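Local coordinates for protein 4-oxalocrotonate tautomerase (Staphylococcus aureus, PDB 2X4K) that belongs to the tautomerase family of small enzymes in the MIF clan and assembles from six copies of a short beta-alpha-beta chain, at residues L10-S15 with E47-H52. Residues are numbered along the deposited sequence; the frame is centred on the assembly and turned at random.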
ATOM      1  N   LEU A  10       9.370  -0.035   8.066  1.00  8.83           N
ATOM      2  CA  LEU A  10      10.737  -0.176   8.547  1.00  9.92           C
ATOM      3  C   LEU A  10      10.813  -1.241   9.626  1.00  9.57           C
ATOM      4  O   LEU A  10       9.806  -1.700  10.143  1.00  9.65           O
ATOM      5  CB  LEU A  10      11.312   1.167   9.024  1.00 10.42           C
ATOM      6  CG  LEU A  10      10.985   1.658  10.431  1.00 12.21           C
ATOM      7  CD1 LEU A  10      11.743   2.949  10.710  1.00 14.45           C
ATOM      8  CD2 LEU A  10       9.483   1.860  10.594  1.00 12.85           C
ATOM      9  N   LEU A  11      12.034  -1.636   9.942  1.00 10.66           N
ATOM     10  CA  LEU A  11      12.289  -2.668  10.932  1.00 11.09           C
ATOM     11  C   LEU A  11      11.677  -2.310  12.277  1.00 11.14           C
ATOM     12  O   LEU A  11      11.811  -1.178  12.741  1.00 11.97           O
ATOM     13  CB  LEU A  11      13.795  -2.834  11.099  1.00 12.30           C
ATOM     14  CG  LEU A  11      14.293  -3.836  12.134  1.00 13.50           C
ATOM     15  CD1 LEU A  11      13.832  -5.236  11.799  1.00 14.03           C
ATOM     16  CD2 LEU A  11      15.804  -3.773  12.215  1.00 15.33           C
ATOM     17  N   GLU A  12      11.039  -3.285  12.911  1.00 11.29           N
ATOM     18  CA  GLU A  12      10.445  -3.089  14.227  1.00 13.00           C
ATOM     19  C   GLU A  12      11.479  -2.770  15.299  1.00 13.77           C
ATOM     20  O   GLU A  12      12.677  -2.986  15.117  1.00 14.21           O
ATOM     21  CB  GLU A  12       9.680  -4.338  14.639  1.00 13.91           C
ATOM     22  CG  GLU A  12      10.591  -5.523  14.883  1.00 15.90           C
ATOM     23  CD  GLU A  12       9.847  -6.778  15.249  1.00 18.91           C
ATOM     24  OE1 GLU A  12       8.624  -6.701  15.498  1.00 22.05           O
ATOM     25  OE2 GLU A  12      10.493  -7.844  15.285  1.00 20.91           O
ATOM     26  N   GLY A  13      10.984  -2.264  16.420  1.00 15.36           N
ATOM     27  CA  GLY A  13      11.813  -2.006  17.586  1.00 15.94           C
ATOM     28  C   GLY A  13      12.262  -0.566  17.714  1.00 16.91           C
ATOM     29  O   GLY A  13      13.133  -0.263  18.525  1.00 17.67           O
ATOM     30  N   ARG A  14      11.664   0.331  16.943  1.00 17.72           N
ATOM     31  CA  ARG A  14      12.012   1.744  17.044  1.00 18.79           C
ATOM     32  C   ARG A  14      11.501   2.287  18.377  1.00 18.63           C
ATOM     33  O   ARG A  14      10.474   1.844  18.870  1.00 18.12           O
ATOM     34  CB  ARG A  14      11.427   2.530  15.862  1.00 19.11           C
ATOM     35  CG  ARG A  14      12.239   2.465  14.545  1.00 20.65           C
ATOM     36  CD  ARG A  14      12.901   1.111  14.277  1.00 22.60           C
ATOM     37  NE  ARG A  14      14.133   0.907  15.037  1.00 25.29           N
ATOM     38  CZ  ARG A  14      14.885  -0.192  14.977  1.00 26.43           C
ATOM     39  NH1 ARG A  14      15.985  -0.277  15.714  1.00 27.90           N
ATOM     40  NH2 ARG A  14      14.552  -1.201  14.180  1.00 26.90           N
ATOM     41  N   SER A  15      12.225   3.237  18.967  1.00 18.29           N
ATOM     42  CA  SER A  15      11.776   3.875  20.206  1.00 17.88           C
ATOM     43  C   SER A  15      10.603   4.798  19.914  1.00 17.11           C
ATOM     44  O   SER A  15      10.425   5.232  18.776  1.00 16.26           O
ATOM     45  CB  SER A  15      12.911   4.658  20.862  1.00 17.78           C
ATOM     46  OG  SER A  15      13.203   5.826  20.121  1.00 18.20           O
ATOM     47  N   GLU A  47       5.698  -1.160  11.189  1.00 10.30           N
ATOM     48  CA  GLU A  47       6.908  -1.848  11.604  0.50 10.85           C
ATOM     49  C   GLU A  47       6.879  -3.290  11.098  1.00 11.34           C
ATOM     50  O   GLU A  47       5.822  -3.931  11.068  1.00 12.99           O
ATOM     51  CB  GLU A  47       7.073  -1.768  13.123  0.50 11.44           C
ATOM     52  CG  GLU A  47       7.376  -0.349  13.607  0.50 11.97           C
ATOM     53  CD  GLU A  47       7.649  -0.259  15.102  0.50 13.18           C
ATOM     54  OE1 GLU A  47       6.734   0.141  15.841  0.50 15.03           O
ATOM     55  OE2 GLU A  47       8.770  -0.579  15.545  0.50 11.68           O
ATOM     56  N   MET A  48       8.042  -3.782  10.684  1.00 11.22           N
ATOM     57  CA  MET A  48       8.172  -5.116  10.109  1.00 12.10           C
ATOM     58  C   MET A  48       9.142  -5.959  10.909  1.00 12.19           C
ATOM     59  O   MET A  48      10.211  -5.493  11.301  1.00 12.16           O
ATOM     60  CB  MET A  48       8.727  -5.035   8.681  1.00 12.16           C
ATOM     61  CG  MET A  48       8.041  -4.067   7.742  1.00 13.80           C
ATOM     62  SD  MET A  48       8.784  -4.157   6.105  1.00 16.04           S
ATOM     63  CE  MET A  48      10.280  -3.191   6.285  1.00 15.50           C
ATOM     64  N   LYS A  49       8.792  -7.223  11.105  1.00 12.83           N
ATOM     65  CA  LYS A  49       9.733  -8.187  11.663  1.00 13.83           C
ATOM     66  C   LYS A  49      10.769  -8.542  10.595  1.00 13.30           C
ATOM     67  O   LYS A  49      10.438  -8.602   9.407  1.00 11.61           O
ATOM     68  CB  LYS A  49       9.007  -9.456  12.105  1.00 15.07           C
ATOM     69  CG  LYS A  49       7.949  -9.222  13.166  1.00 18.03           C
ATOM     70  CD  LYS A  49       7.248 -10.507  13.557  1.00 21.60           C
ATOM     71  CE  LYS A  49       6.241 -10.267  14.670  1.00 24.28           C
ATOM     72  NZ  LYS A  49       5.520 -11.509  15.059  1.00 26.41           N
ATOM     73  N   PRO A  50      12.019  -8.807  11.008  1.00 14.70           N
ATOM     74  CA  PRO A  50      13.084  -9.096  10.045  1.00 15.02           C
ATOM     75  C   PRO A  50      12.880 -10.382   9.240  1.00 14.49           C
ATOM     76  O   PRO A  50      13.465 -10.530   8.172  1.00 14.77           O
ATOM     77  CB  PRO A  50      14.336  -9.189  10.924  1.00 16.31           C
ATOM     78  CG  PRO A  50      13.828  -9.497  12.277  1.00 17.23           C
ATOM     79  CD  PRO A  50      12.530  -8.776  12.386  1.00 15.83           C
ATOM     80  N   ASN A  51      12.049 -11.294   9.740  1.00 14.19           N
ATOM     81  CA  ASN A  51      11.702 -12.495   8.992  1.00 14.32           C
ATOM     82  C   ASN A  51      10.538 -12.271   8.006  1.00 13.03           C
ATOM     83  O   ASN A  51      10.083 -13.227   7.364  1.00 13.55           O
ATOM     84  CB  ASN A  51      11.409 -13.658   9.952  1.00 15.49           C
ATOM     85  CG  ASN A  51      10.124 -13.477  10.705  1.00 16.90           C
ATOM     86  OD1 ASN A  51       9.719 -12.355  10.984  1.00 19.23           O
ATOM     87  ND2 ASN A  51       9.463 -14.581  11.028  1.00 20.36           N
ATOM     88  N   HIS A  52      10.093 -11.016   7.853  1.00 12.06           N
ATOM     89  CA  HIS A  52       9.004 -10.679   6.933  0.50 11.58           C
ATOM     90  C   HIS A  52       9.416  -9.773   5.792  1.00 11.14           C
ATOM     91  O   HIS A  52       8.572  -9.289   5.052  1.00 11.65           O
ATOM     92  CB  HIS A  52       7.862 -10.019   7.690  0.50 11.55           C
ATOM     93  CG  HIS A  52       7.018 -10.990   8.432  0.50 11.52           C
ATOM     94  ND1 HIS A  52       7.495 -11.717   9.501  0.50 11.48           N
ATOM     95  CD2 HIS A  52       5.740 -11.383   8.242  0.50 12.57           C
ATOM     96  CE1 HIS A  52       6.533 -12.500   9.953  0.50 12.35           C
ATOM     97  NE2 HIS A  52       5.461 -12.320   9.204  0.50 12.60           N
TER
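L10 and M48 join the ends of two parallel strands, 5-11 and 42-48. M48 N donates to L10 O at 2.8 Å. One step on, E12 N donates to M48 O at 2.9 Å. These are the last rungs of the parallel pair in the beta-alpha-beta unit, whose crossover is helix 16-34. The tight part lies here. The M48 chain turns at its last torsion (chi3 -79°), and CE reaches 3.7 Å from L10 N. L11 CD1 meets P50 CD at 3.8 Å. Neighbouring subunits cover both faces: L10, on the face of E47, packs on M2 of one, and M48, on the opposite face, on M3 of the same subunit and V44 of another.

From within strand 42-48, E47 reaches to the turn after strand 5-11. Its CG lies anti to the carbonyl carbon (chi1 -68°), and the chain runs extended to the carboxylate. OE2 accepts G13 N at 2.9 Å, nearly along the C-O bond, and takes a weak second bond from R14 N. The R14 side chain leads elsewhere: NH2 donates to L11 O at 3.1 Å.

The solvent side is looser: K49 is exposed, and E12 crosses it obliquely, with OE1 3.5 Å from K49 CG; their charged ends stay apart.

The two oxygens of E47 have separate tasks. OE2 gathers backbone N-H groups of the turn, while OE1 accepts a bond from H52 NE2 of a neighbouring subunit. In this conformer, one carboxylate appears to link the turn leading into the helix to the subunit interface, and its charge is probably stabilised by these donors.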